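Local coordinates for Myo-inositol-1-phosphate synthase-related protein (Thermotoga maritima MSB8, PDB 3CIN) that belongs to the myo-inositol-1-phosphate synthase family and binds nicotinamide-adenine-dinucleotide, probably through a Rossmann-like domain, with a magnesium ion also present, at residues A[342-351]-A[382-390]. Residues are numbered along the deposited sequence; the frame is centred on the assembly and turned at random.
Sequences LGKIALDRKE and KMRIWAGLK
Trp386 fills the hollow between two helix ends, and Arg349 lies over its ring in a cation-pi contact. Both helices, 328-348 and 376-386, finish in Schellman motifs, at Lys350 and Gly388. Helix 328-348 packs on strand 214-217 of the parallel sheet, probably Rossmann-like, and helix 376-386 on helix 356-362. The axes of 342-348 and 382-386 come no closer than 12.6 Å, at 52°, so side chains must bridge the gap. The indole is the main bump. Its CG stands anti to the backbone N (chi1 -180°), which sends the ring across to the other helix. The benzo edge slots against Ala346, whose small CB lies in the ring plane, 3.8 Å from Trp386 CZ2. Leu342 CD2 is a second bump, set in the notch formed by Trp386 CZ3 and Ala387 CB. Ile345 CG2 meets Trp386 CH2 at 4.0 Å and also touches one face of the Arg349 guanidinium. Beyond these two segments, Val355 and Pro357 also touch the indole. The extended Arg349 chain carries its CZ to 4.3 Å from the centroid of the six-membered Trp386 ring. Its NH1 and NH2 grip the backbone O of Trp386 end-on, so one residue is held by both ring and carbonyl. Glu351 closes the edge that carries NE1, its carboxylate nearly perpendicular to the indole. Glu351 OE2 also forms a salt bridge with Arg349 NH1, 3.5 Å. Trp386 NE1 donates to the syn side of Glu351 OE1 at 3.0 Å, with the oxygen in the ring plane.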
ATOM      1  N   LEU A 342     -16.106   8.398 -31.963  1.00 28.76           N
ATOM      2  CA  LEU A 342     -15.189   9.441 -32.389  1.00 28.46           C
ATOM      3  C   LEU A 342     -14.563   9.136 -33.754  1.00 28.76           C
ATOM      4  O   LEU A 342     -14.226  10.060 -34.523  1.00 29.50           O
ATOM      5  CB  LEU A 342     -14.081   9.616 -31.358  1.00 28.86           C
ATOM      6  CG  LEU A 342     -14.465  10.145 -29.978  1.00 33.83           C
ATOM      7  CD1 LEU A 342     -13.275  10.008 -28.994  1.00 31.16           C
ATOM      8  CD2 LEU A 342     -14.993  11.585 -30.041  1.00 29.55           C
ATOM      9  N   GLY A 343     -14.354   7.868 -34.064  1.00 30.52           N
ATOM     10  CA  GLY A 343     -13.816   7.511 -35.388  1.00 31.02           C
ATOM     11  C   GLY A 343     -14.784   7.886 -36.495  1.00 29.91           C
ATOM     12  O   GLY A 343     -14.377   8.365 -37.543  1.00 31.29           O
ATOM     13  N   LYS A 344     -16.066   7.638 -36.278  1.00 29.05           N
ATOM     14  CA  LYS A 344     -17.096   8.040 -37.266  1.00 28.50           C
ATOM     15  C   LYS A 344     -17.172   9.569 -37.431  1.00 27.36           C
ATOM     16  O   LYS A 344     -17.339  10.073 -38.535  1.00 31.66           O
ATOM     17  CB  LYS A 344     -18.430   7.445 -36.856  1.00 31.08           C
ATOM     18  CG  LYS A 344     -19.571   7.676 -37.807  1.00 31.32           C
ATOM     19  CD  LYS A 344     -19.282   7.050 -39.162  1.00 36.75           C
ATOM     20  CE  LYS A 344     -20.507   6.936 -40.045  1.00 39.55           C
ATOM     21  NZ  LYS A 344     -21.333   8.164 -40.063  1.00 45.74           N
ATOM     22  N   ILE A 345     -17.046  10.343 -36.337  1.00 27.38           N
ATOM     23  CA  ILE A 345     -16.955  11.786 -36.450  1.00 29.08           C
ATOM     24  C   ILE A 345     -15.732  12.231 -37.266  1.00 28.49           C
ATOM     25  O   ILE A 345     -15.827  13.092 -38.155  1.00 31.33           O
ATOM     26  CB  ILE A 345     -16.932  12.480 -35.040  1.00 31.47           C
ATOM     27  CG1 ILE A 345     -18.308  12.312 -34.345  1.00 33.35           C
ATOM     28  CG2 ILE A 345     -16.604  13.945 -35.160  1.00 30.83           C
ATOM     29  CD1 ILE A 345     -18.282  12.570 -32.819  1.00 31.41           C
ATOM     30  N   ALA A 346     -14.565  11.654 -36.974  1.00 29.31           N
ATOM     31  CA  ALA A 346     -13.362  12.014 -37.719  1.00 28.18           C
ATOM     32  C   ALA A 346     -13.482  11.670 -39.186  1.00 30.98           C
ATOM     33  O   ALA A 346     -13.068  12.434 -40.062  1.00 31.33           O
ATOM     34  CB  ALA A 346     -12.130  11.379 -37.116  1.00 29.30           C
ATOM     35  N   LEU A 347     -14.078  10.526 -39.448  1.00 30.78           N
ATOM     36  CA  LEU A 347     -14.374  10.111 -40.841  1.00 29.81           C
ATOM     37  C   LEU A 347     -15.327  11.065 -41.520  1.00 33.56           C
ATOM     38  O   LEU A 347     -15.068  11.499 -42.671  1.00 32.47           O
ATOM     39  CB  LEU A 347     -14.897   8.670 -40.843  1.00 32.99           C
ATOM     40  CG  LEU A 347     -15.498   8.169 -42.145  1.00 33.73           C
ATOM     41  CD1 LEU A 347     -14.411   8.180 -43.208  1.00 33.72           C
ATOM     42  CD2 LEU A 347     -16.007   6.756 -41.892  1.00 32.82           C
ATOM     43  N   ASP A 348     -16.442  11.386 -40.858  1.00 31.40           N
ATOM     44  CA  ASP A 348     -17.411  12.369 -41.372  1.00 33.99           C
ATOM     45  C   ASP A 348     -16.744  13.711 -41.698  1.00 31.71           C
ATOM     46  O   ASP A 348     -17.063  14.361 -42.692  1.00 31.37           O
ATOM     47  CB  ASP A 348     -18.560  12.614 -40.378  1.00 33.86           C
ATOM     48  CG  ASP A 348     -19.446  11.401 -40.167  1.00 43.33           C
ATOM     49  OD1 ASP A 348     -19.417  10.428 -40.966  1.00 37.67           O
ATOM     50  OD2 ASP A 348     -20.176  11.442 -39.156  1.00 55.21           O
ATOM     51  N   ARG A 349     -15.815  14.116 -40.878  1.00 31.65           N
ATOM     52  CA  ARG A 349     -15.037  15.337 -41.111  1.00 33.58           C
ATOM     53  C   ARG A 349     -13.865  15.200 -42.105  1.00 33.48           C
ATOM     54  O   ARG A 349     -13.146  16.163 -42.341  1.00 31.83           O
ATOM     55  CB  ARG A 349     -14.428  15.782 -39.791  1.00 35.21           C
ATOM     56  CG  ARG A 349     -15.437  16.258 -38.792  1.00 34.57           C
ATOM     57  CD  ARG A 349     -14.684  16.645 -37.560  1.00 35.08           C
ATOM     58  NE  ARG A 349     -15.551  16.939 -36.440  1.00 35.73           N
ATOM     59  CZ  ARG A 349     -15.084  17.184 -35.219  1.00 33.55           C
ATOM     60  NH1 ARG A 349     -13.788  17.163 -34.988  1.00 35.70           N
ATOM     61  NH2 ARG A 349     -15.926  17.423 -34.234  1.00 38.32           N
ATOM     62  N   LYS A 350     -13.637  14.002 -42.634  1.00 32.68           N
ATOM     63  CA  LYS A 350     -12.499  13.718 -43.520  1.00 34.58           C
ATOM     64  C   LYS A 350     -11.135  14.041 -42.904  1.00 35.28           C
ATOM     65  O   LYS A 350     -10.236  14.509 -43.570  1.00 33.05           O
ATOM     66  CB  LYS A 350     -12.685  14.377 -44.899  1.00 36.85           C
ATOM     67  CG  LYS A 350     -14.033  14.060 -45.495  1.00 38.78           C
ATOM     68  CD  LYS A 350     -14.094  14.342 -46.970  1.00 40.29           C
ATOM     69  CE  LYS A 350     -15.523  14.507 -47.435  1.00 49.71           C
ATOM     70  NZ  LYS A 350     -16.416  13.478 -46.871  1.00 54.08           N
ATOM     71  N   GLU A 351     -10.962  13.745 -41.620  1.00 32.37           N
ATOM     72  CA  GLU A 351      -9.691  14.068 -40.955  1.00 34.97           C
ATOM     73  C   GLU A 351      -8.758  12.845 -41.066  1.00 36.38           C
ATOM     74  O   GLU A 351      -8.465  12.169 -40.065  1.00 37.37           O
ATOM     75  CB  GLU A 351      -9.903  14.417 -39.466  1.00 37.23           C
ATOM     76  CG  GLU A 351     -10.728  15.675 -39.220  1.00 45.37           C
ATOM     77  CD  GLU A 351     -10.550  16.220 -37.793  1.00 44.25           C
ATOM     78  OE1 GLU A 351      -9.707  15.672 -37.037  1.00 46.77           O
ATOM     79  OE2 GLU A 351     -11.238  17.222 -37.447  1.00 61.89           O
ATOM     80  N   LYS A 382      -9.022  19.131 -24.225  1.00 31.76           N
ATOM     81  CA  LYS A 382      -8.805  19.336 -25.673  1.00 30.07           C
ATOM     82  C   LYS A 382      -9.547  18.344 -26.573  1.00 29.46           C
ATOM     83  O   LYS A 382      -9.985  18.695 -27.656  1.00 32.80           O
ATOM     84  CB  LYS A 382      -7.314  19.309 -25.982  1.00 32.79           C
ATOM     85  CG  LYS A 382      -6.564  20.508 -25.379  1.00 36.39           C
ATOM     86  CD  LYS A 382      -5.069  20.460 -25.742  1.00 38.75           C
ATOM     87  CE  LYS A 382      -4.289  21.719 -25.288  1.00 46.52           C
ATOM     88  NZ  LYS A 382      -4.088  22.756 -26.365  1.00 50.73           N
ATOM     89  N   MET A 383      -9.713  17.128 -26.073  1.00 29.68           N
ATOM     90  CA  MET A 383     -10.473  16.103 -26.762  1.00 26.99           C
ATOM     91  C   MET A 383     -11.939  16.506 -26.736  1.00 31.61           C
ATOM     92  O   MET A 383     -12.572  16.434 -27.766  1.00 30.13           O
ATOM     93  CB  MET A 383     -10.268  14.741 -26.112  1.00 27.29           C
ATOM     94  CG  MET A 383     -10.905  13.611 -26.812  1.00 28.80           C
ATOM     95  SD  MET A 383     -12.611  13.368 -26.228  1.00 31.97           S
ATOM     96  CE  MET A 383     -12.284  12.828 -24.522  1.00 30.74           C
ATOM     97  N   ARG A 384     -12.473  16.960 -25.597  1.00 29.87           N
ATOM     98  CA  ARG A 384     -13.880  17.462 -25.599  1.00 29.72           C
ATOM     99  C   ARG A 384     -14.081  18.560 -26.656  1.00 34.54           C
ATOM    100  O   ARG A 384     -15.048  18.546 -27.407  1.00 32.72           O
ATOM    101  CB  ARG A 384     -14.307  17.941 -24.241  1.00 29.96           C
ATOM    102  CG  ARG A 384     -14.363  16.857 -23.152  1.00 31.84           C
ATOM    103  CD  ARG A 384     -14.924  17.414 -21.843  1.00 32.34           C
ATOM    104  NE  ARG A 384     -16.292  17.920 -21.977  1.00 32.36           N
ATOM    105  CZ  ARG A 384     -17.388  17.172 -21.883  1.00 32.94           C
ATOM    106  NH1 ARG A 384     -17.314  15.879 -21.568  1.00 36.29           N
ATOM    107  NH2 ARG A 384     -18.570  17.732 -22.062  1.00 31.69           N
ATOM    108  N   ILE A 385     -13.155  19.506 -26.737  1.00 30.40           N
ATOM    109  CA  ILE A 385     -13.292  20.595 -27.687  1.00 30.47           C
ATOM    110  C   ILE A 385     -13.280  20.042 -29.106  1.00 31.61           C
ATOM    111  O   ILE A 385     -14.061  20.471 -29.915  1.00 31.76           O
ATOM    112  CB  ILE A 385     -12.188  21.645 -27.516  1.00 30.98           C
ATOM    113  CG1 ILE A 385     -12.389  22.396 -26.199  1.00 31.28           C
ATOM    114  CG2 ILE A 385     -12.220  22.679 -28.685  1.00 30.78           C
ATOM    115  CD1 ILE A 385     -11.096  23.071 -25.644  1.00 32.95           C
ATOM    116  N   TRP A 386     -12.390  19.101 -29.396  1.00 31.07           N
ATOM    117  CA  TRP A 386     -12.328  18.461 -30.734  1.00 30.76           C
ATOM    118  C   TRP A 386     -13.668  17.814 -31.094  1.00 30.55           C
ATOM    119  O   TRP A 386     -14.122  17.875 -32.261  1.00 30.77           O
ATOM    120  CB  TRP A 386     -11.219  17.399 -30.764  1.00 33.59           C
ATOM    121  CG  TRP A 386     -11.092  16.710 -32.114  1.00 32.27           C
ATOM    122  CD1 TRP A 386     -10.309  17.091 -33.178  1.00 31.30           C
ATOM    123  CD2 TRP A 386     -11.810  15.548 -32.541  1.00 30.60           C
ATOM    124  NE1 TRP A 386     -10.489  16.231 -34.221  1.00 30.95           N
ATOM    125  CE2 TRP A 386     -11.383  15.254 -33.839  1.00 27.21           C
ATOM    126  CE3 TRP A 386     -12.747  14.705 -31.927  1.00 32.62           C
ATOM    127  CZ2 TRP A 386     -11.913  14.176 -34.577  1.00 36.08           C
ATOM    128  CZ3 TRP A 386     -13.257  13.653 -32.648  1.00 32.58           C
ATOM    129  CH2 TRP A 386     -12.851  13.402 -33.953  1.00 33.28           C
ATOM    130  N   ALA A 387     -14.308  17.207 -30.102  1.00 32.26           N
ATOM    131  CA  ALA A 387     -15.547  16.446 -30.292  1.00 32.69           C
ATOM    132  C   ALA A 387     -16.746  17.331 -30.420  1.00 34.48           C
ATOM    133  O   ALA A 387     -17.839  16.821 -30.603  1.00 37.25           O
ATOM    134  CB  ALA A 387     -15.774  15.467 -29.126  1.00 31.18           C
ATOM    135  N   GLY A 388     -16.578  18.640 -30.267  1.00 35.41           N
ATOM    136  CA  GLY A 388     -17.707  19.593 -30.297  1.00 35.95           C
ATOM    137  C   GLY A 388     -18.471  19.740 -28.991  1.00 34.73           C
ATOM    138  O   GLY A 388     -19.623  20.153 -28.981  1.00 37.52           O
ATOM    139  N   LEU A 389     -17.841  19.434 -27.876  1.00 28.38           N
ATOM    140  CA  LEU A 389     -18.470  19.565 -26.577  1.00 29.57           C
ATOM    141  C   LEU A 389     -17.898  20.735 -25.833  1.00 34.64           C
ATOM    142  O   LEU A 389     -16.849  21.244 -26.212  1.00 42.51           O
ATOM    143  CB  LEU A 389     -18.266  18.289 -25.767  1.00 30.81           C
ATOM    144  CG  LEU A 389     -18.716  16.996 -26.446  1.00 32.77           C
ATOM    145  CD1 LEU A 389     -18.238  15.791 -25.645  1.00 34.94           C
ATOM    146  CD2 LEU A 389     -20.235  16.939 -26.635  1.00 30.22           C
ATOM    147  N   LYS A 390     -18.606  21.171 -24.790  1.00 36.14           N
ATOM    148  CA  LYS A 390     -18.109  22.197 -23.861  1.00 39.02           C
ATOM    149  C   LYS A 390     -17.162  21.509 -22.882  1.00 41.68           C
ATOM    150  O   LYS A 390     -17.363  20.332 -22.587  1.00 40.54           O
ATOM    151  CB  LYS A 390     -19.270  22.856 -23.105  1.00 39.46           C
TER